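Local coordinates for UDP-glucose:anthocyanidin 3-O-glucosyltransferase (Clitoria ternatea, PDB 4WHM), which belongs to the plant UDP-dependent glycosyltransferase family of the GT-B fold, with two Rossmann-like domains that face each other across a cleft holding UDP, at residues G15-P20 with F134-S139; G253-L258 with S329-H334; L300-L305 with V322-P327. All coordinates share one frame; numbering follows the deposited sequence. Where two conformers were deposited one is given.

Contact 1. Residues G15-P20 with F134-S139. With UDP (uridine-5'-diphosphate), chain B.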
loop_
_atom_site.group_PDB
_atom_site.type_symbol
_atom_site.label_atom_id
_atom_site.label_comp_id
_atom_site.label_asym_id
_atom_site.label_seq_id
_atom_site.Cartn_x
_atom_site.Cartn_y
_atom_site.Cartn_z
ATOM N N GLY A 15 3.598 9.914 -0.549
ATOM C CA GLY A 15 3.891 8.855 -1.499
ATOM C C GLY A 15 2.745 7.950 -1.882
ATOM O O GLY A 15 1.730 8.406 -2.406
ATOM N N SER A 16 2.899 6.665 -1.597
ATOM C CA SER A 16 1.978 5.676 -2.145
ATOM C C SER A 16 0.629 5.639 -1.435
ATOM O O SER A 16 -0.260 4.889 -1.847
ATOM C CB SER A 16 2.608 4.294 -2.115
ATOM O OG SER A 16 2.723 3.866 -0.774
ATOM N N HIS A 17 0.460 6.430 -0.375
ATOM C CA HIS A 17 -0.866 6.582 0.219
ATOM C C HIS A 17 -1.773 7.441 -0.671
ATOM O O HIS A 17 -2.993 7.438 -0.520
ATOM C CB HIS A 17 -0.775 7.245 1.593
ATOM C CG HIS A 17 -0.376 6.312 2.694
ATOM N ND1 HIS A 17 -1.276 5.842 3.627
ATOM C CD2 HIS A 17 0.822 5.768 3.014
ATOM C CE1 HIS A 17 -0.649 5.040 4.473
ATOM N NE2 HIS A 17 0.624 4.980 4.125
ATOM N N LEU A 18 -1.175 8.205 -1.570
ATOM C CA LEU A 18 -1.944 9.202 -2.325
ATOM C C LEU A 18 -2.795 8.648 -3.481
ATOM O O LEU A 18 -4.016 8.867 -3.512
ATOM C CB LEU A 18 -1.032 10.348 -2.768
ATOM C CG LEU A 18 -0.601 11.221 -1.591
ATOM C CD1 LEU A 18 0.709 11.940 -1.900
ATOM C CD2 LEU A 18 -1.715 12.214 -1.268
ATOM N N PRO A 19 -2.179 7.925 -4.431
ATOM C CA PRO A 19 -3.039 7.443 -5.523
ATOM C C PRO A 19 -4.257 6.563 -5.112
ATOM O O PRO A 19 -5.331 6.759 -5.690
ATOM C CB PRO A 19 -2.066 6.650 -6.409
ATOM C CG PRO A 19 -0.718 7.258 -6.119
ATOM C CD PRO A 19 -0.758 7.587 -4.659
ATOM N N PRO A 20 -4.107 5.628 -4.150
ATOM C CA PRO A 20 -5.299 4.835 -3.803
ATOM C C PRO A 20 -6.473 5.675 -3.310
ATOM O O PRO A 20 -7.628 5.327 -3.596
ATOM C CB PRO A 20 -4.800 3.923 -2.678
ATOM C CG PRO A 20 -3.325 3.794 -2.925
ATOM C CD PRO A 20 -2.911 5.154 -3.419
ATOM N N PHE A 134 -10.136 5.275 5.538
ATOM C CA PHE A 134 -9.674 4.555 4.360
ATOM C C PHE A 134 -8.385 3.817 4.712
ATOM O O PHE A 134 -7.497 4.389 5.353
ATOM C CB PHE A 134 -9.427 5.557 3.228
ATOM C CG PHE A 134 -8.897 4.933 1.960
ATOM C CD1 PHE A 134 -9.687 4.075 1.205
ATOM C CD2 PHE A 134 -7.623 5.243 1.508
ATOM C CE1 PHE A 134 -9.201 3.515 0.018
ATOM C CE2 PHE A 134 -7.125 4.688 0.328
ATOM C CZ PHE A 134 -7.922 3.820 -0.419
ATOM N N TRP A 135 -8.284 2.554 4.300
ATOM C CA TRP A 135 -7.161 1.701 4.709
ATOM C C TRP A 135 -6.438 1.134 3.496
ATOM O O TRP A 135 -6.884 0.134 2.916
ATOM C CB TRP A 135 -7.679 0.552 5.589
ATOM C CG TRP A 135 -6.586 -0.255 6.213
ATOM C CD1 TRP A 135 -6.047 -1.418 5.748
ATOM C CD2 TRP A 135 -5.883 0.065 7.412
ATOM N NE1 TRP A 135 -5.050 -1.842 6.591
ATOM C CE2 TRP A 135 -4.936 -0.947 7.627
ATOM C CE3 TRP A 135 -5.976 1.112 8.339
ATOM C CZ2 TRP A 135 -4.076 -0.949 8.728
ATOM C CZ3 TRP A 135 -5.126 1.111 9.428
ATOM C CH2 TRP A 135 -4.189 0.089 9.615
ATOM N N PRO A 136 -5.324 1.774 3.092
ATOM C CA PRO A 136 -4.574 1.315 1.924
ATOM C C PRO A 136 -3.377 0.435 2.299
ATOM O O PRO A 136 -2.606 0.049 1.417
ATOM C CB PRO A 136 -4.075 2.630 1.315
ATOM C CG PRO A 136 -3.769 3.468 2.525
ATOM C CD PRO A 136 -4.865 3.104 3.545
ATOM N N ASN A 137 -3.208 0.131 3.583
ATOM C CA ASN A 137 -2.113 -0.745 4.007
ATOM C C ASN A 137 -2.529 -2.200 3.917
ATOM O O ASN A 137 -3.652 -2.492 3.508
ATOM C CB ASN A 137 -1.712 -0.387 5.431
ATOM C CG ASN A 137 -1.771 1.095 5.663
ATOM O OD1 ASN A 137 -2.653 1.598 6.379
ATOM N ND2 ASN A 137 -0.867 1.825 5.005
ATOM N N VAL A 138 -1.632 -3.118 4.277
ATOM C CA VAL A 138 -1.975 -4.532 4.238
ATOM C C VAL A 138 -3.238 -4.741 5.071
ATOM O O VAL A 138 -3.336 -4.302 6.220
ATOM C CB VAL A 138 -0.802 -5.445 4.689
ATOM C CG1 VAL A 138 -0.345 -5.080 6.058
ATOM C CG2 VAL A 138 -1.207 -6.910 4.651
ATOM N N SER A 139 -4.229 -5.366 4.449
ATOM C CA SER A 139 -5.541 -5.513 5.068
ATOM C C SER A 139 -5.432 -6.215 6.409
ATOM O O SER A 139 -6.021 -5.781 7.400
ATOM C CB SER A 139 -6.476 -6.293 4.137
ATOM O OG SER A 139 -5.846 -7.480 3.670
HETATM N N1 UDP B . 6.286 2.094 -8.580
HETATM C C2 UDP B . 6.369 2.344 -9.968
HETATM N N3 UDP B . 7.550 2.294 -10.592
HETATM C C4 UDP B . 8.672 2.002 -9.925
HETATM C C5 UDP B . 8.624 1.751 -8.553
HETATM C C6 UDP B . 7.401 1.798 -7.885
HETATM O O2 UDP B . 5.338 2.626 -10.625
HETATM O O4 UDP B . 9.761 1.966 -10.555
HETATM C "C1'" UDP B . 4.981 2.161 -7.910
HETATM C "C2'" UDP B . 4.388 0.785 -7.641
HETATM O "O2'" UDP B . 3.735 0.255 -8.804
HETATM C "C3'" UDP B . 3.434 1.064 -6.491
HETATM C "C4'" UDP B . 4.151 2.159 -5.721
HETATM O "O4'" UDP B . 5.110 2.744 -6.608
HETATM O "O3'" UDP B . 2.206 1.614 -6.990
HETATM C "C5'" UDP B . 4.913 1.551 -4.560
HETATM O "O5'" UDP B . 4.085 1.568 -3.407
HETATM P PA UDP B . 4.194 0.390 -2.330
HETATM O O1A UDP B . 2.995 0.503 -1.417
HETATM O O2A UDP B . 4.424 -0.917 -3.051
HETATM O O3A UDP B . 5.590 0.693 -1.555
HETATM P PB UDP B . 6.260 2.093 -1.066
HETATM O O1B UDP B . 5.141 2.973 -0.555
HETATM O O2B UDP B . 7.007 2.639 -2.267
HETATM O O3B UDP B . 7.204 1.623 0.017
#
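His-17 meets Pro-136 and Asn-137 through ND1 and CE1 of its imidazole. Its ND1 lies 3.6 Å from CG of Pro-136, and the two side chains cross at about a right angle. Its CE1 lies 3.3 Å from ND2 of Asn-137, with ring and amide planes 59° apart. Neither approach is a hydrogen bond. Pro-20 makes the apolar part of the contact. Its CB sits at the edge of the Phe-134 ring, in the ring plane, 3.9 Å from CZ. The same CB also faces CB of Pro-136 at 4.3 Å.

Bonds around the contact help hold these groups. ND1 of His-17 is hydrogen-bonded to OD1 of Asp-114, which fixes the turn of the ring. The amide oxygen OD1 of Asn-137 lies 3.5 Å above the plane of the Trp-135 ring. That indole is held by a nearly straight bond of 3.0 Å from its NE1 to O of Val-138. Ser-16, by contrast, meets the ligand directly, and its OG donates to O1B of UDP at 2.6 Å.

The arrangement is typical of a Rossmann-like GT-B domain. The loop after strand 6-10 and the start of helix 18-31 meet the end of strand 131-135 and the loop that follows it, beside the nucleotide cleft.

Contact 2. Residues G253-L258 with S329-H334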
loop_
_atom_site.group_PDB
_atom_site.type_symbol
_atom_site.label_atom_id
_atom_site.label_comp_id
_atom_site.label_asym_id
_atom_site.label_seq_id
_atom_site.Cartn_x
_atom_site.Cartn_y
_atom_site.Cartn_z
ATOM N N GLY A 253 11.765 1.597 -22.344
ATOM C CA GLY A 253 11.421 0.517 -23.257
ATOM C C GLY A 253 11.306 -0.838 -22.573
ATOM O O GLY A 253 11.726 -1.864 -23.123
ATOM N N CYS A 254 10.735 -0.841 -21.370
ATOM C CA CYS A 254 10.620 -2.060 -20.570
ATOM C C CYS A 254 9.710 -3.074 -21.225
ATOM O O CYS A 254 10.037 -4.264 -21.306
ATOM C CB CYS A 254 10.070 -1.733 -19.186
ATOM S SG CYS A 254 11.280 -0.979 -18.134
ATOM N N LEU A 255 8.561 -2.594 -21.685
ATOM C CA LEU A 255 7.540 -3.468 -22.239
ATOM C C LEU A 255 7.986 -4.106 -23.542
ATOM O O LEU A 255 7.730 -5.292 -23.788
ATOM C CB LEU A 255 6.226 -2.701 -22.420
ATOM C CG LEU A 255 5.665 -2.107 -21.125
ATOM C CD1 LEU A 255 4.355 -1.372 -21.393
ATOM C CD2 LEU A 255 5.471 -3.197 -20.079
ATOM N N SER A 256 8.661 -3.329 -24.386
ATOM C CA SER A 256 9.152 -3.869 -25.643
ATOM C C SER A 256 10.257 -4.877 -25.361
ATOM O O SER A 256 10.364 -5.906 -26.026
ATOM C CB SER A 256 9.659 -2.755 -26.551
ATOM O OG SER A 256 10.169 -3.294 -27.754
ATOM N N TRP A 257 11.080 -4.584 -24.363
ATOM C CA TRP A 257 12.121 -5.528 -23.972
ATOM C C TRP A 257 11.468 -6.816 -23.468
ATOM O O TRP A 257 11.865 -7.918 -23.857
ATOM C CB TRP A 257 13.000 -4.909 -22.887
ATOM C CG TRP A 257 14.242 -5.694 -22.531
ATOM C CD1 TRP A 257 15.468 -5.598 -23.128
ATOM C CD2 TRP A 257 14.382 -6.655 -21.477
ATOM N NE1 TRP A 257 16.361 -6.448 -22.515
ATOM C CE2 TRP A 257 15.718 -7.112 -21.501
ATOM C CE3 TRP A 257 13.508 -7.180 -20.516
ATOM C CZ2 TRP A 257 16.203 -8.067 -20.600
ATOM C CZ3 TRP A 257 13.989 -8.137 -19.623
ATOM C CH2 TRP A 257 15.325 -8.565 -19.669
ATOM N N LEU A 258 10.454 -6.679 -22.613
ATOM C CA LEU A 258 9.746 -7.852 -22.105
ATOM C C LEU A 258 9.092 -8.673 -23.231
ATOM O O LEU A 258 9.018 -9.905 -23.137
ATOM C CB LEU A 258 8.721 -7.452 -21.041
ATOM C CG LEU A 258 9.314 -7.002 -19.709
ATOM C CD1 LEU A 258 8.259 -6.294 -18.868
ATOM C CD2 LEU A 258 9.922 -8.176 -18.938
ATOM N N SER A 329 2.884 -1.296 -12.713
ATOM C CA SER A 329 1.657 -2.074 -12.857
ATOM C C SER A 329 1.564 -2.702 -14.256
ATOM O O SER A 329 1.048 -3.811 -14.408
ATOM C CB SER A 329 0.420 -1.224 -12.557
ATOM O OG SER A 329 0.272 -0.218 -13.533
ATOM N N HIS A 330 2.082 -2.013 -15.272
ATOM C CA HIS A 330 2.103 -2.590 -16.618
ATOM C C HIS A 330 3.217 -3.628 -16.797
ATOM O O HIS A 330 3.071 -4.577 -17.571
ATOM C CB HIS A 330 2.176 -1.494 -17.683
ATOM C CG HIS A 330 0.922 -0.680 -17.788
ATOM N ND1 HIS A 330 0.595 0.045 -18.914
ATOM C CD2 HIS A 330 -0.089 -0.483 -16.906
ATOM C CE1 HIS A 330 -0.563 0.655 -18.722
ATOM N NE2 HIS A 330 -0.997 0.351 -17.513
ATOM N N VAL A 331 4.327 -3.458 -16.088
ATOM C CA VAL A 331 5.349 -4.506 -16.074
ATOM C C VAL A 331 4.790 -5.782 -15.446
ATOM O O VAL A 331 4.926 -6.872 -16.003
ATOM C CB VAL A 331 6.621 -4.050 -15.347
ATOM C CG1 VAL A 331 7.561 -5.239 -15.108
ATOM C CG2 VAL A 331 7.322 -2.950 -16.161
ATOM N N LEU A 332 4.128 -5.642 -14.304
ATOM C CA LEU A 332 3.549 -6.805 -13.623
ATOM C C LEU A 332 2.436 -7.489 -14.429
ATOM O O LEU A 332 2.148 -8.675 -14.230
ATOM C CB LEU A 332 3.053 -6.415 -12.229
ATOM C CG LEU A 332 4.183 -6.227 -11.203
ATOM C CD1 LEU A 332 3.681 -5.578 -9.909
ATOM C CD2 LEU A 332 4.856 -7.559 -10.900
ATOM N N SER A 333 1.833 -6.753 -15.355
ATOM C CA SER A 333 0.760 -7.314 -16.170
ATOM C C SER A 333 1.319 -7.998 -17.414
ATOM O O SER A 333 0.559 -8.552 -18.217
ATOM C CB SER A 333 -0.245 -6.228 -16.577
ATOM O OG SER A 333 0.343 -5.320 -17.488
ATOM N N HIS A 334 2.641 -7.964 -17.579
ATOM C CA HIS A 334 3.261 -8.546 -18.776
ATOM C C HIS A 334 3.518 -10.036 -18.594
ATOM O O HIS A 334 4.099 -10.454 -17.594
ATOM C CB HIS A 334 4.564 -7.831 -19.155
ATOM C CG HIS A 334 5.039 -8.151 -20.541
ATOM N ND1 HIS A 334 5.562 -9.381 -20.884
ATOM C CD2 HIS A 334 5.058 -7.404 -21.673
ATOM C CE1 HIS A 334 5.885 -9.377 -22.167
ATOM N NE2 HIS A 334 5.590 -8.189 -22.668
#
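Leu-258 and His-334 make a CH-pi contact. CB of Leu-258 lies 3.5 Å from the centroid of the His-334 ring and only 5° off its normal. The histidine reaches this place with CG anti to its backbone nitrogen (chi1 -165°). CE1 of the same ring comes to 3.3 Å from O of Leu-258.

The apolar contacts centre on Val-331, whose two methyls have different partners. CG1 meets CD1 of Leu-258 at 4.0 Å, the side chains crossing at about a right angle. CG2 faces CD2 of Leu-255 at 4.3 Å, and CB of Cys-254 is as near to it. Leu-255 also lays CD2 against O of His-330, 3.7 Å away.

No hydrogen bond crosses between the segments. Polar ties lie just beyond them: NE2 of His-334 bonds Asp-259 OD1 at the end of helix 254-259, and Leu-258 O bonds Ser-336 OG. Within each side, Ser-333 OG donates to O of His-330 at 2.8 Å, and Asp-250 binds the backbone N of Cys-254 and of Leu-255.

Helix 254-259 packs beside helix 328-332 and the loop after it, which carries His-334. Leu-258 rests on strands 266-270, 296-299 and 337-342, and Val-331 on strands 266-270 and 337-342.

Contact 3. Residues L300-L305 with V322-P327. With UDP (uridine-5'-diphosphate), chain B.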
loop_
_atom_site.group_PDB
_atom_site.type_symbol
_atom_site.label_atom_id
_atom_site.label_comp_id
_atom_site.label_asym_id
_atom_site.label_seq_id
_atom_site.Cartn_x
_atom_site.Cartn_y
_atom_site.Cartn_z
ATOM N N LEU A 300 15.663 0.468 -9.894
ATOM C CA LEU A 300 16.613 0.790 -8.840
ATOM C C LEU A 300 16.913 2.281 -8.926
ATOM O O LEU A 300 17.248 2.776 -10.004
ATOM C CB LEU A 300 17.909 0.002 -9.085
ATOM C CG LEU A 300 19.102 0.262 -8.169
ATOM C CD1 LEU A 300 18.739 -0.126 -6.758
ATOM C CD2 LEU A 300 20.325 -0.512 -8.634
ATOM N N LYS A 301 16.803 3.006 -7.812
ATOM C CA LYS A 301 17.103 4.442 -7.826
ATOM C C LYS A 301 18.513 4.691 -8.330
ATOM O O LYS A 301 19.429 3.946 -7.981
ATOM C CB LYS A 301 16.936 5.053 -6.437
ATOM C CG LYS A 301 15.494 5.085 -5.979
ATOM C CD LYS A 301 15.354 5.631 -4.570
ATOM C CE LYS A 301 13.881 5.683 -4.163
ATOM N NZ LYS A 301 13.696 6.108 -2.745
ATOM N N GLU A 302 18.700 5.731 -9.144
ATOM C CA GLU A 302 19.996 5.910 -9.802
ATOM C C GLU A 302 21.114 6.245 -8.812
ATOM O O GLU A 302 22.288 6.072 -9.126
ATOM C CB GLU A 302 19.944 6.926 -10.965
ATOM C CG GLU A 302 19.557 8.350 -10.599
ATOM C CD GLU A 302 19.893 9.353 -11.701
ATOM O OE1 GLU A 302 20.686 10.273 -11.431
ATOM O OE2 GLU A 302 19.364 9.234 -12.829
ATOM N N SER A 303 20.746 6.698 -7.614
ATOM C CA SER A 303 21.741 7.005 -6.592
ATOM C C SER A 303 22.413 5.722 -6.111
ATOM O O SER A 303 23.503 5.758 -5.533
ATOM C CB SER A 303 21.106 7.759 -5.423
ATOM O OG SER A 303 20.019 7.040 -4.885
ATOM N N LEU A 304 21.774 4.585 -6.380
ATOM C CA LEU A 304 22.324 3.299 -5.961
ATOM C C LEU A 304 23.204 2.630 -7.018
ATOM O O LEU A 304 23.826 1.601 -6.744
ATOM C CB LEU A 304 21.207 2.358 -5.503
ATOM C CG LEU A 304 20.399 2.882 -4.320
ATOM C CD1 LEU A 304 19.411 1.846 -3.807
ATOM C CD2 LEU A 304 21.333 3.314 -3.215
ATOM N N LEU A 305 23.289 3.221 -8.212
ATOM C CA LEU A 305 24.098 2.640 -9.289
ATOM C C LEU A 305 25.575 2.539 -8.923
ATOM O O LEU A 305 26.260 1.598 -9.334
ATOM C CB LEU A 305 23.960 3.456 -10.578
ATOM C CG LEU A 305 22.604 3.384 -11.272
ATOM C CD1 LEU A 305 22.614 4.257 -12.522
ATOM C CD2 LEU A 305 22.299 1.933 -11.624
ATOM N N VAL A 322 18.623 -2.575 -15.978
ATOM C CA VAL A 322 18.668 -1.877 -14.694
ATOM C C VAL A 322 18.308 -0.428 -14.946
ATOM O O VAL A 322 19.063 0.306 -15.603
ATOM C CB VAL A 322 20.055 -1.947 -14.044
ATOM C CG1 VAL A 322 20.065 -1.132 -12.753
ATOM C CG2 VAL A 322 20.440 -3.405 -13.777
ATOM N N VAL A 323 17.148 -0.018 -14.442
ATOM C CA VAL A 323 16.610 1.290 -14.786
ATOM C C VAL A 323 16.077 1.987 -13.539
ATOM O O VAL A 323 15.814 1.332 -12.530
ATOM C CB VAL A 323 15.481 1.156 -15.812
ATOM C CG1 VAL A 323 15.989 0.484 -17.089
ATOM C CG2 VAL A 323 14.343 0.363 -15.211
ATOM N N SER A 324 15.905 3.307 -13.613
ATOM C CA SER A 324 15.530 4.098 -12.440
ATOM C C SER A 324 14.047 3.996 -12.087
ATOM O O SER A 324 13.676 4.083 -10.916
ATOM C CB SER A 324 15.917 5.571 -12.640
ATOM O OG SER A 324 17.318 5.714 -12.750
ATOM N N TRP A 325 13.204 3.824 -13.103
ATOM C CA TRP A 325 11.757 3.831 -12.909
ATOM C C TRP A 325 11.068 3.060 -14.037
ATOM O O TRP A 325 11.476 3.150 -15.198
ATOM C CB TRP A 325 11.247 5.279 -12.875
ATOM C CG TRP A 325 9.772 5.395 -12.623
ATOM C CD1 TRP A 325 8.779 5.496 -13.563
ATOM C CD2 TRP A 325 9.122 5.419 -11.345
ATOM N NE1 TRP A 325 7.552 5.582 -12.942
ATOM C CE2 TRP A 325 7.734 5.538 -11.583
ATOM C CE3 TRP A 325 9.578 5.355 -10.025
ATOM C CZ2 TRP A 325 6.801 5.591 -10.547
ATOM C CZ3 TRP A 325 8.650 5.405 -8.997
ATOM C CH2 TRP A 325 7.280 5.525 -9.264
ATOM N N VAL A 326 10.041 2.287 -13.693
ATOM C CA VAL A 326 9.253 1.571 -14.693
ATOM C C VAL A 326 7.773 1.822 -14.431
ATOM O O VAL A 326 7.395 2.180 -13.323
ATOM C CB VAL A 326 9.490 0.049 -14.641
ATOM C CG1 VAL A 326 10.948 -0.281 -14.875
ATOM C CG2 VAL A 326 9.039 -0.514 -13.301
ATOM N N PRO A 327 6.934 1.652 -15.465
ATOM C CA PRO A 327 5.489 1.620 -15.225
ATOM C C PRO A 327 5.179 0.284 -14.570
ATOM O O PRO A 327 4.858 -0.684 -15.265
ATOM C CB PRO A 327 4.903 1.695 -16.638
ATOM C CG PRO A 327 5.970 1.134 -17.526
ATOM C CD PRO A 327 7.272 1.533 -16.895
HETATM N N1 UDP B . 6.286 2.094 -8.580
HETATM C C2 UDP B . 6.369 2.344 -9.968
HETATM N N3 UDP B . 7.550 2.294 -10.592
HETATM C C4 UDP B . 8.672 2.002 -9.925
HETATM C C5 UDP B . 8.624 1.751 -8.553
HETATM C C6 UDP B . 7.401 1.798 -7.885
HETATM O O2 UDP B . 5.338 2.626 -10.625
HETATM O O4 UDP B . 9.761 1.966 -10.555
HETATM C "C1'" UDP B . 4.981 2.161 -7.910
HETATM C "C2'" UDP B . 4.388 0.785 -7.641
HETATM O "O2'" UDP B . 3.735 0.255 -8.804
HETATM C "C3'" UDP B . 3.434 1.064 -6.491
HETATM C "C4'" UDP B . 4.151 2.159 -5.721
HETATM O "O4'" UDP B . 5.110 2.744 -6.608
HETATM O "O3'" UDP B . 2.206 1.614 -6.990
HETATM C "C5'" UDP B . 4.913 1.551 -4.560
HETATM O "O5'" UDP B . 4.085 1.568 -3.407
HETATM P PA UDP B . 4.194 0.390 -2.330
HETATM O O1A UDP B . 2.995 0.503 -1.417
HETATM O O2A UDP B . 4.424 -0.917 -3.051
HETATM O O3A UDP B . 5.590 0.693 -1.555
HETATM P PB UDP B . 6.260 2.093 -1.066
HETATM O O1B UDP B . 5.141 2.973 -0.555
HETATM O O2B UDP B . 7.007 2.639 -2.267
HETATM O O3B UDP B . 7.204 1.623 0.017
HETATM O O HOH W 1 18.998 3.394 -12.201
HETATM O O HOH W 2 18.503 7.311 -14.600
#
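This contact borders the uracil pocket, where the plant glycosyltransferase signature (PSPG box) begins at Trp-325. Leu-300 and Val-323 make the direct bond between the segments. Leu-300 N donates to Val-323 O at 2.8 Å, with an angle of 165° at the hydrogen. Beside it, the CA-H of Ser-324 points almost straight at O of Leu-300, with CA and O 3.3 Å apart. Val-323 also pairs with Trp-298, so the parallel ladder of strands 296-299 and 320-323 runs on into Leu-300.

Val-322 is the apolar partner. Its CG1 is anti to the backbone nitrogen (chi1 177°) and meets two leucines. CD2 of Leu-305 comes to 4.0 Å from this methyl, the side chains sliding past each other in opposite directions. Leu-300 instead lies alongside Val-322, pointing the same way, with its CD2 near CG1.

Two waters join the polar groups. One water donates to O of Leu-300 and another to OE2 of Glu-302. Both are also hydrogen-bonded to OG of Ser-324. That hydroxyl lies 3.4 Å from CB of Glu-302.

Past Ser-324 the chain turns to UDP. Uracil N3 lies 3.2 Å above the plane of the Trp-325 ring, over its centre, and the two planes are nearly parallel. Val-326 reads the uracil edge with its backbone. UDP N3 donates to Val-326 O at 2.7 Å, and Val-326 N donates to UDP O4 at 3.2 Å. From the 300-305 side, Lys-301 NZ binds O of Thr-273, whose OG1 is hydrogen-bonded to UDP. A tryptophan stacked on the uracil, followed by a pair of backbone bonds, is typical of the nucleotide site in the C-terminal domain of plant GT-B enzymes.

Overall arrangement
Contact 1 comes first along the chain and lies in the N-terminal domain, built on the seven-stranded parallel sheet. Contacts 2 and 3 belong to the second domain, built on the six-stranded sheet. Both segments of contact 3 fall between the two segments of contact 2. Strand 320-323 is followed by helix 328-332 after a short loop, and the two contacts touch where Val-326 packs on Cys-254 and Val-331. Their centres are about 15 Å apart. Contact 1 lies about 24 Å from contact 2 and about 23 Å from contact 3, centre to centre. UDP touches contacts 1 and 3. Its uracil lies at contact 3 and a phosphate oxygen meets Ser-16, while most other hydrogen-bond partners belong to the second domain.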